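Local coordinates for muramoyltetrapeptide carboxypeptidase (Oxalobacter formigenes OXCC13, PDB 6UUK), which probably acts as a serine-type LD-carboxypeptidase of the S66 family, removing the terminal D-alanine from muramoyl tetrapeptides of the bacterial cell wall, at residues B[151-163]-B[222-236]. Sequence-based numbering, arbitrary orientation.
Sequences HSDFTVFEMALLK and NLTMLAHMAGTPWMP
Thr155 OG1 takes the backbone N-H of Asn222 at 3.1 Å, the N-H pointing at it with an angle of 155°, and donates its own hydrogen bond to Ser152 O. With chi1 at -57° the hydroxyl can receive Asn222 N while still reaching back to Ser152 O, and CG2 turns toward the Leu226 methyl CD2. Ser152 O receives both Thr155 N and Thr155 OG1 from one face of its plane, and Met225 CG rests 3.3 Å from that same oxygen. The selenomethionine chain of Met225, bent at chi2, crosses Asp153 at about a right angle, with its CE 3.8 Å from Asp153 CA. Asn222 is the N-cap of helix 223-228; Met225 N lies in the plane of its amide carbonyl and uses a lone pair of OD1.

This end of the contact adjoins the predicted catalytic triad of the S66 peptidases: Ser152, the expected nucleophile, lies at the turn between strand 147-150 and helix 155-163, with His316 and Glu246 close to Ser152 and Asn222, respectively. Here the helix following the nucleophile, in the N-terminal family region, packs on helix 223-228 of the C-terminal one, the axes crossing at -49°.

Farther along, Val156 splays its methyls: CG2 packs on Met225 CB and approaches the edge of the His228 ring, whereas CG1 meets Met229 CE at 3.6 Å. That selenomethionine methyl also touches Met159 CB. Met159 then bends at chi2 and chi3, which brings its SE to 3.7 Å from Leu226 CD2 and within van der Waals reach of Pro236 CG. The Pro236 ring packs against both Met159 and Leu162, crossing each side chain at about a right angle. Ala160 CB meets Trp234 CE3 obliquely at 3.6 Å, while the indole NE1 is hydrogen-bonded to Glu264 OE1 of the second subunit. At the exposed end, the Lys163 chain runs past the carbonyl oxygens of Pro233 and Met235.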
ATOM      1  N   HIS B 151       1.860  11.713 -13.374  1.00 16.21           N
ATOM      2  CA  HIS B 151       2.067  11.495 -11.946  1.00 13.26           C
ATOM      3  C   HIS B 151       0.900  10.664 -11.416  1.00 14.53           C
ATOM      4  O   HIS B 151       0.101  10.125 -12.189  1.00 23.96           O
ATOM      5  CB  HIS B 151       2.211  12.827 -11.203  1.00 20.24           C
ATOM      6  CG  HIS B 151       0.966  13.659 -11.206  1.00 15.79           C
ATOM      7  ND1 HIS B 151       0.668  14.550 -12.214  1.00 16.75           N
ATOM      8  CD2 HIS B 151      -0.056  13.736 -10.321  1.00 14.66           C
ATOM      9  CE1 HIS B 151      -0.485  15.139 -11.952  1.00 15.69           C
ATOM     10  NE2 HIS B 151      -0.945  14.664 -10.808  1.00 18.28           N
ATOM     11  N   SER B 152       0.809  10.562 -10.089  1.00 13.57           N
ATOM     12  CA  SER B 152      -0.245   9.814  -9.395  1.00 17.77           C
ATOM     13  C   SER B 152      -0.138   8.354  -9.814  1.00 19.96           C
ATOM     14  O   SER B 152       0.941   7.759  -9.638  1.00 16.55           O
ATOM     15  CB  SER B 152      -1.595  10.485  -9.661  1.00 27.51           C
ATOM     16  OG  SER B 152      -2.651   9.763  -9.046  1.00 36.90           O
ATOM     17  N   ASP B 153      -1.191   7.737 -10.357  1.00 27.60           N
ATOM     18  CA  ASP B 153      -1.123   6.339 -10.766  1.00 20.52           C
ATOM     19  C   ASP B 153      -0.129   6.118 -11.898  1.00 20.77           C
ATOM     20  O   ASP B 153       0.347   4.992 -12.080  1.00 23.99           O
ATOM     21  CB  ASP B 153      -2.514   5.853 -11.177  1.00 25.12           C
ATOM     22  CG  ASP B 153      -2.528   4.397 -11.595  1.00 24.64           C
ATOM     23  OD1 ASP B 153      -2.277   3.525 -10.736  1.00 31.31           O
ATOM     24  OD2 ASP B 153      -2.798   4.123 -12.783  1.00 27.01           O
ATOM     25  N   PHE B 154       0.206   7.166 -12.653  1.00 16.57           N
ATOM     26  CA  PHE B 154       1.155   7.037 -13.751  1.00 22.94           C
ATOM     27  C   PHE B 154       2.580   6.785 -13.273  1.00 17.61           C
ATOM     28  O   PHE B 154       3.453   6.513 -14.106  1.00 15.84           O
ATOM     29  CB  PHE B 154       1.110   8.290 -14.627  1.00 26.05           C
ATOM     30  CG  PHE B 154       1.615   8.074 -16.024  1.00 18.33           C
ATOM     31  CD1 PHE B 154       0.894   7.303 -16.921  1.00 27.01           C
ATOM     32  CD2 PHE B 154       2.801   8.650 -16.445  1.00 16.59           C
ATOM     33  CE1 PHE B 154       1.352   7.102 -18.209  1.00 21.15           C
ATOM     34  CE2 PHE B 154       3.264   8.454 -17.733  1.00 20.53           C
ATOM     35  CZ  PHE B 154       2.537   7.681 -18.616  1.00 15.89           C
ATOM     36  N   THR B 155       2.837   6.874 -11.965  1.00 17.32           N
ATOM     37  CA  THR B 155       4.141   6.486 -11.438  1.00 16.08           C
ATOM     38  C   THR B 155       4.428   5.015 -11.713  1.00 13.63           C
ATOM     39  O   THR B 155       5.584   4.638 -11.937  1.00 15.74           O
ATOM     40  CB  THR B 155       4.208   6.775  -9.936  1.00 18.63           C
ATOM     41  OG1 THR B 155       3.927   8.160  -9.700  1.00 11.59           O
ATOM     42  CG2 THR B 155       5.588   6.446  -9.379  1.00 14.36           C
ATOM     43  N   VAL B 156       3.389   4.176 -11.709  1.00 16.28           N
ATOM     44  CA  VAL B 156       3.553   2.766 -12.051  1.00 19.96           C
ATOM     45  C   VAL B 156       4.098   2.622 -13.466  1.00 16.31           C
ATOM     46  O   VAL B 156       4.982   1.796 -13.728  1.00 21.75           O
ATOM     47  CB  VAL B 156       2.215   2.022 -11.876  1.00 17.37           C
ATOM     48  CG1 VAL B 156       2.307   0.605 -12.418  1.00 20.26           C
ATOM     49  CG2 VAL B 156       1.799   2.014 -10.412  1.00 25.12           C
ATOM     50  N   PHE B 157       3.588   3.429 -14.399  1.00 19.70           N
ATOM     51  CA  PHE B 157       4.070   3.373 -15.774  1.00 16.67           C
ATOM     52  C   PHE B 157       5.518   3.832 -15.881  1.00 19.85           C
ATOM     53  O   PHE B 157       6.271   3.312 -16.711  1.00 22.58           O
ATOM     54  CB  PHE B 157       3.174   4.228 -16.673  1.00 17.83           C
ATOM     55  CG  PHE B 157       3.464   4.084 -18.141  1.00 18.61           C
ATOM     56  CD1 PHE B 157       4.410   4.887 -18.760  1.00 24.39           C
ATOM     57  CD2 PHE B 157       2.781   3.154 -18.907  1.00 18.09           C
ATOM     58  CE1 PHE B 157       4.672   4.759 -20.109  1.00 20.85           C
ATOM     59  CE2 PHE B 157       3.042   3.024 -20.257  1.00 15.52           C
ATOM     60  CZ  PHE B 157       3.988   3.827 -20.858  1.00 18.77           C
ATOM     61  N   GLU B 158       5.923   4.793 -15.051  1.00 18.75           N
ATOM     62  CA  GLU B 158       7.260   5.361 -15.154  1.00 16.46           C
ATOM     63  C   GLU B 158       8.327   4.503 -14.487  1.00 17.47           C
ATOM     64  O   GLU B 158       9.510   4.655 -14.809  1.00 17.03           O
ATOM     65  CB  GLU B 158       7.277   6.767 -14.552  1.00 17.68           C
ATOM     66  CG  GLU B 158       6.363   7.748 -15.266  1.00 19.99           C
ATOM     67  CD  GLU B 158       6.562   9.177 -14.803  1.00 23.87           C
ATOM     68  OE1 GLU B 158       7.429   9.409 -13.934  1.00 22.02           O
ATOM     69  OE2 GLU B 158       5.851  10.069 -15.311  1.00 21.65           O
HETATM   70  N   MSE B 159       7.946   3.614 -13.575  1.00 20.93           N
HETATM   71  CA  MSE B 159       8.914   2.735 -12.928  1.00 20.66           C
HETATM   72  C   MSE B 159       9.317   1.595 -13.856  1.00 17.14           C
HETATM   73  O   MSE B 159      10.481   1.198 -13.898  1.00 21.75           O
HETATM   74  CB  MSE B 159       8.352   2.178 -11.618  1.00 21.18           C
HETATM   75  CG  MSE B 159       8.133   3.221 -10.531  1.00 17.43           C
HETATM   76 SE   MSE B 159       9.741   4.238 -10.097  1.00 36.42          SE
HETATM   77  CE  MSE B 159       9.395   5.839 -11.156  1.00 20.73           C
ATOM     78  N   ALA B 160       8.342   1.070 -14.603  1.00 22.38           N
ATOM     79  CA  ALA B 160       8.644   0.020 -15.569  1.00 14.59           C
ATOM     80  C   ALA B 160       9.489   0.548 -16.721  1.00 20.19           C
ATOM     81  O   ALA B 160      10.336  -0.181 -17.249  1.00 25.18           O
ATOM     82  CB  ALA B 160       7.352  -0.604 -16.093  1.00 16.85           C
ATOM     83  N   LEU B 161       9.271   1.801 -17.127  1.00 22.36           N
ATOM     84  CA  LEU B 161      10.151   2.419 -18.113  1.00 22.70           C
ATOM     85  C   LEU B 161      11.566   2.559 -17.569  1.00 20.29           C
ATOM     86  O   LEU B 161      12.544   2.287 -18.276  1.00 26.23           O
ATOM     87  CB  LEU B 161       9.607   3.785 -18.531  1.00 23.65           C
ATOM     88  CG  LEU B 161       8.481   3.810 -19.563  1.00 22.06           C
ATOM     89  CD1 LEU B 161       8.138   5.247 -19.922  1.00 32.45           C
ATOM     90  CD2 LEU B 161       8.880   3.027 -20.801  1.00 20.78           C
ATOM     91  N   LEU B 162      11.695   2.983 -16.310  1.00 23.41           N
ATOM     92  CA  LEU B 162      13.013   3.080 -15.696  1.00 23.03           C
ATOM     93  C   LEU B 162      13.621   1.704 -15.461  1.00 23.16           C
ATOM     94  O   LEU B 162      14.848   1.563 -15.449  1.00 25.53           O
ATOM     95  CB  LEU B 162      12.922   3.857 -14.383  1.00 14.80           C
ATOM     96  CG  LEU B 162      14.251   4.204 -13.714  1.00 21.40           C
ATOM     97  CD1 LEU B 162      15.120   5.030 -14.651  1.00 16.70           C
ATOM     98  CD2 LEU B 162      14.006   4.942 -12.415  1.00 11.55           C
ATOM     99  N   LYS B 163      12.782   0.682 -15.275  1.00 25.61           N
ATOM    100  CA  LYS B 163      13.291  -0.680 -15.156  1.00 20.45           C
ATOM    101  C   LYS B 163      13.959  -1.135 -16.447  1.00 23.57           C
ATOM    102  O   LYS B 163      14.875  -1.966 -16.415  1.00 23.98           O
ATOM    103  CB  LYS B 163      12.156  -1.630 -14.774  1.00 21.93           C
ATOM    104  CG  LYS B 163      12.601  -3.048 -14.459  1.00 30.00           C
ATOM    105  CD  LYS B 163      13.568  -3.074 -13.286  1.00 23.11           C
ATOM    106  CE  LYS B 163      14.039  -4.487 -12.988  1.00 26.83           C
ATOM    107  NZ  LYS B 163      14.998  -4.520 -11.849  1.00 28.33           N
ATOM    108  N   ASN B 222       4.789   8.851  -6.793  1.00 17.27           N
ATOM    109  CA  ASN B 222       3.726   8.712  -5.807  1.00 15.82           C
ATOM    110  C   ASN B 222       4.099   7.642  -4.787  1.00 20.38           C
ATOM    111  O   ASN B 222       4.542   6.550  -5.155  1.00 21.95           O
ATOM    112  CB  ASN B 222       2.408   8.362  -6.495  1.00 16.48           C
ATOM    113  CG  ASN B 222       1.245   8.296  -5.526  1.00 18.68           C
ATOM    114  OD1 ASN B 222       0.904   7.227  -5.023  1.00 17.03           O
ATOM    115  ND2 ASN B 222       0.630   9.442  -5.259  1.00 21.03           N
ATOM    116  N   LEU B 223       3.916   7.961  -3.503  1.00 13.14           N
ATOM    117  CA  LEU B 223       4.327   7.039  -2.447  1.00 14.99           C
ATOM    118  C   LEU B 223       3.487   5.767  -2.455  1.00 18.20           C
ATOM    119  O   LEU B 223       4.007   4.673  -2.204  1.00 24.62           O
ATOM    120  CB  LEU B 223       4.241   7.730  -1.087  1.00 15.26           C
ATOM    121  CG  LEU B 223       4.614   6.874   0.126  1.00 21.83           C
ATOM    122  CD1 LEU B 223       6.041   6.357   0.004  1.00 12.83           C
ATOM    123  CD2 LEU B 223       4.432   7.656   1.415  1.00 11.38           C
ATOM    124  N   THR B 224       2.188   5.888  -2.738  1.00 20.58           N
ATOM    125  CA  THR B 224       1.328   4.709  -2.757  1.00 19.27           C
ATOM    126  C   THR B 224       1.692   3.778  -3.907  1.00 18.87           C
ATOM    127  O   THR B 224       1.649   2.550  -3.759  1.00 18.16           O
ATOM    128  CB  THR B 224      -0.140   5.129  -2.848  1.00 17.36           C
ATOM    129  OG1 THR B 224      -0.454   6.012  -1.763  1.00 22.63           O
ATOM    130  CG2 THR B 224      -1.054   3.915  -2.781  1.00 25.28           C
HETATM  131  N   MSE B 225       2.066   4.339  -5.052  1.00 14.54           N
HETATM  132  CA  MSE B 225       2.412   3.536  -6.218  1.00 17.04           C
HETATM  133  C   MSE B 225       3.803   2.926  -6.080  1.00 18.31           C
HETATM  134  O   MSE B 225       4.081   1.866  -6.638  1.00 14.58           O
HETATM  135  CB  MSE B 225       2.326   4.380  -7.490  1.00 19.15           C
HETATM  136  CG  MSE B 225       1.034   5.167  -7.608  1.00 14.52           C
HETATM  137 SE   MSE B 225      -0.549   4.044  -7.408  1.00 28.04          SE
HETATM  138  CE  MSE B 225      -1.875   5.444  -7.118  1.00 22.93           C
ATOM    139  N   LEU B 226       4.679   3.601  -5.331  1.00 20.28           N
ATOM    140  CA  LEU B 226       6.015   3.066  -5.094  1.00 17.57           C
ATOM    141  C   LEU B 226       5.984   1.922  -4.088  1.00 15.11           C
ATOM    142  O   LEU B 226       6.629   0.888  -4.293  1.00 22.44           O
ATOM    143  CB  LEU B 226       6.953   4.178  -4.622  1.00 20.82           C
ATOM    144  CG  LEU B 226       7.410   5.165  -5.697  1.00 20.74           C
ATOM    145  CD1 LEU B 226       8.305   6.238  -5.101  1.00 25.59           C
ATOM    146  CD2 LEU B 226       8.122   4.433  -6.823  1.00 17.77           C
ATOM    147  N   ALA B 227       5.243   2.092  -2.988  1.00 18.33           N
ATOM    148  CA  ALA B 227       5.060   0.989  -2.050  1.00 18.95           C
ATOM    149  C   ALA B 227       4.306  -0.164  -2.699  1.00 19.92           C
ATOM    150  O   ALA B 227       4.506  -1.326  -2.329  1.00 24.48           O
ATOM    151  CB  ALA B 227       4.326   1.475  -0.802  1.00 13.70           C
ATOM    152  N   HIS B 228       3.438   0.141  -3.666  1.00 23.37           N
ATOM    153  CA  HIS B 228       2.793  -0.895  -4.463  1.00 17.86           C
ATOM    154  C   HIS B 228       3.790  -1.663  -5.323  1.00 15.33           C
ATOM    155  O   HIS B 228       3.527  -2.817  -5.681  1.00 19.68           O
ATOM    156  CB  HIS B 228       1.706  -0.267  -5.342  1.00 19.33           C
ATOM    157  CG  HIS B 228       1.108  -1.208  -6.339  1.00 24.44           C
ATOM    158  ND1 HIS B 228       0.483  -2.381  -5.976  1.00 33.02           N
ATOM    159  CD2 HIS B 228       1.035  -1.144  -7.690  1.00 30.76           C
ATOM    160  CE1 HIS B 228       0.053  -3.001  -7.061  1.00 31.50           C
ATOM    161  NE2 HIS B 228       0.375  -2.272  -8.113  1.00 32.47           N
HETATM  162  N   MSE B 229       4.927  -1.056  -5.648  1.00 19.76           N
HETATM  163  CA  MSE B 229       5.943  -1.699  -6.476  1.00 27.81           C
HETATM  164  C   MSE B 229       6.876  -2.595  -5.668  1.00 23.45           C
HETATM  165  O   MSE B 229       7.712  -3.297  -6.233  1.00 28.86           O
HETATM  166  CB  MSE B 229       6.765  -0.646  -7.219  1.00 28.34           C
HETATM  167  CG  MSE B 229       6.057  -0.014  -8.398  1.00 22.66           C
HETATM  168 SE   MSE B 229       5.540  -1.341  -9.722  0.24 25.08          SE
HETATM  169  CE  MSE B 229       5.600  -0.208 -11.300  1.00 27.07           C
ATOM    170  N   ALA B 230       6.736  -2.559  -4.346  1.00 16.09           N
ATOM    171  CA  ALA B 230       7.605  -3.340  -3.473  1.00 18.17           C
ATOM    172  C   ALA B 230       7.367  -4.829  -3.690  1.00 18.30           C
ATOM    173  O   ALA B 230       6.237  -5.313  -3.558  1.00 16.17           O
ATOM    174  CB  ALA B 230       7.364  -2.963  -2.014  1.00 18.41           C
ATOM    175  N   GLY B 231       8.432  -5.558  -4.022  1.00 15.28           N
ATOM    176  CA  GLY B 231       8.352  -6.979  -4.270  1.00 22.45           C
ATOM    177  C   GLY B 231       8.055  -7.365  -5.703  1.00 26.76           C
ATOM    178  O   GLY B 231       8.222  -8.540  -6.059  1.00 16.67           O
ATOM    179  N   THR B 232       7.625  -6.417  -6.540  1.00 17.56           N
ATOM    180  CA  THR B 232       7.297  -6.694  -7.927  1.00 15.01           C
ATOM    181  C   THR B 232       8.525  -6.518  -8.817  1.00 20.76           C
ATOM    182  O   THR B 232       9.400  -5.697  -8.523  1.00 22.11           O
ATOM    183  CB  THR B 232       6.186  -5.763  -8.406  1.00 15.67           C
ATOM    184  OG1 THR B 232       6.696  -4.428  -8.516  1.00 28.13           O
ATOM    185  CG2 THR B 232       5.029  -5.771  -7.418  1.00 20.32           C
ATOM    186  N   PRO B 233       8.616  -7.281  -9.911  1.00 19.06           N
ATOM    187  CA  PRO B 233       9.749  -7.109 -10.836  1.00 21.16           C
ATOM    188  C   PRO B 233       9.758  -5.773 -11.557  1.00 21.79           C
ATOM    189  O   PRO B 233      10.730  -5.482 -12.266  1.00 23.99           O
ATOM    190  CB  PRO B 233       9.572  -8.268 -11.830  1.00 18.75           C
ATOM    191  CG  PRO B 233       8.684  -9.250 -11.132  1.00 18.81           C
ATOM    192  CD  PRO B 233       7.769  -8.424 -10.285  1.00 16.57           C
ATOM    193  N   TRP B 234       8.714  -4.955 -11.407  1.00 19.71           N
ATOM    194  CA  TRP B 234       8.664  -3.656 -12.062  1.00 19.03           C
ATOM    195  C   TRP B 234       9.378  -2.566 -11.275  1.00 24.09           C
ATOM    196  O   TRP B 234       9.515  -1.447 -11.784  1.00 22.95           O
ATOM    197  CB  TRP B 234       7.209  -3.246 -12.302  1.00 25.36           C
ATOM    198  CG  TRP B 234       6.376  -4.316 -12.938  1.00 18.64           C
ATOM    199  CD1 TRP B 234       5.518  -5.169 -12.308  1.00 15.06           C
ATOM    200  CD2 TRP B 234       6.325  -4.653 -14.330  1.00 20.61           C
ATOM    201  NE1 TRP B 234       4.933  -6.014 -13.221  1.00 21.31           N
ATOM    202  CE2 TRP B 234       5.413  -5.717 -14.469  1.00 14.72           C
ATOM    203  CE3 TRP B 234       6.962  -4.156 -15.473  1.00 18.19           C
ATOM    204  CZ2 TRP B 234       5.121  -6.295 -15.703  1.00 20.22           C
ATOM    205  CZ3 TRP B 234       6.671  -4.731 -16.697  1.00 12.92           C
ATOM    206  CH2 TRP B 234       5.759  -5.788 -16.802  1.00 22.27           C
HETATM  207  N   MSE B 235       9.830  -2.858 -10.059  1.00 27.75           N
HETATM  208  CA  MSE B 235      10.571  -1.889  -9.258  1.00 25.23           C
HETATM  209  C   MSE B 235      11.993  -1.715  -9.779  1.00 24.20           C
HETATM  210  O   MSE B 235      12.747  -2.683  -9.879  1.00 30.54           O
HETATM  211  CB  MSE B 235      10.600  -2.317  -7.788  1.00 25.91           C
HETATM  212  CG  MSE B 235      11.558  -1.508  -6.924  1.00 35.48           C
HETATM  213 SE   MSE B 235      10.945   0.308  -6.561  1.00 37.85          SE
HETATM  214  CE  MSE B 235       9.672  -0.080  -5.135  1.00 24.02           C
ATOM    215  N   PRO B 236      12.358  -0.480 -10.120  1.00 26.61           N
ATOM    216  CA  PRO B 236      13.710  -0.231 -10.626  1.00 22.78           C
ATOM    217  C   PRO B 236      14.755  -0.521  -9.561  1.00 24.36           C
ATOM    218  O   PRO B 236      14.505  -0.401  -8.360  1.00 28.22           O
ATOM    219  CB  PRO B 236      13.686   1.256 -10.999  1.00 21.44           C
ATOM    220  CG  PRO B 236      12.238   1.588 -11.159  1.00 20.06           C
ATOM    221  CD  PRO B 236      11.515   0.726 -10.172  1.00 20.64           C
TER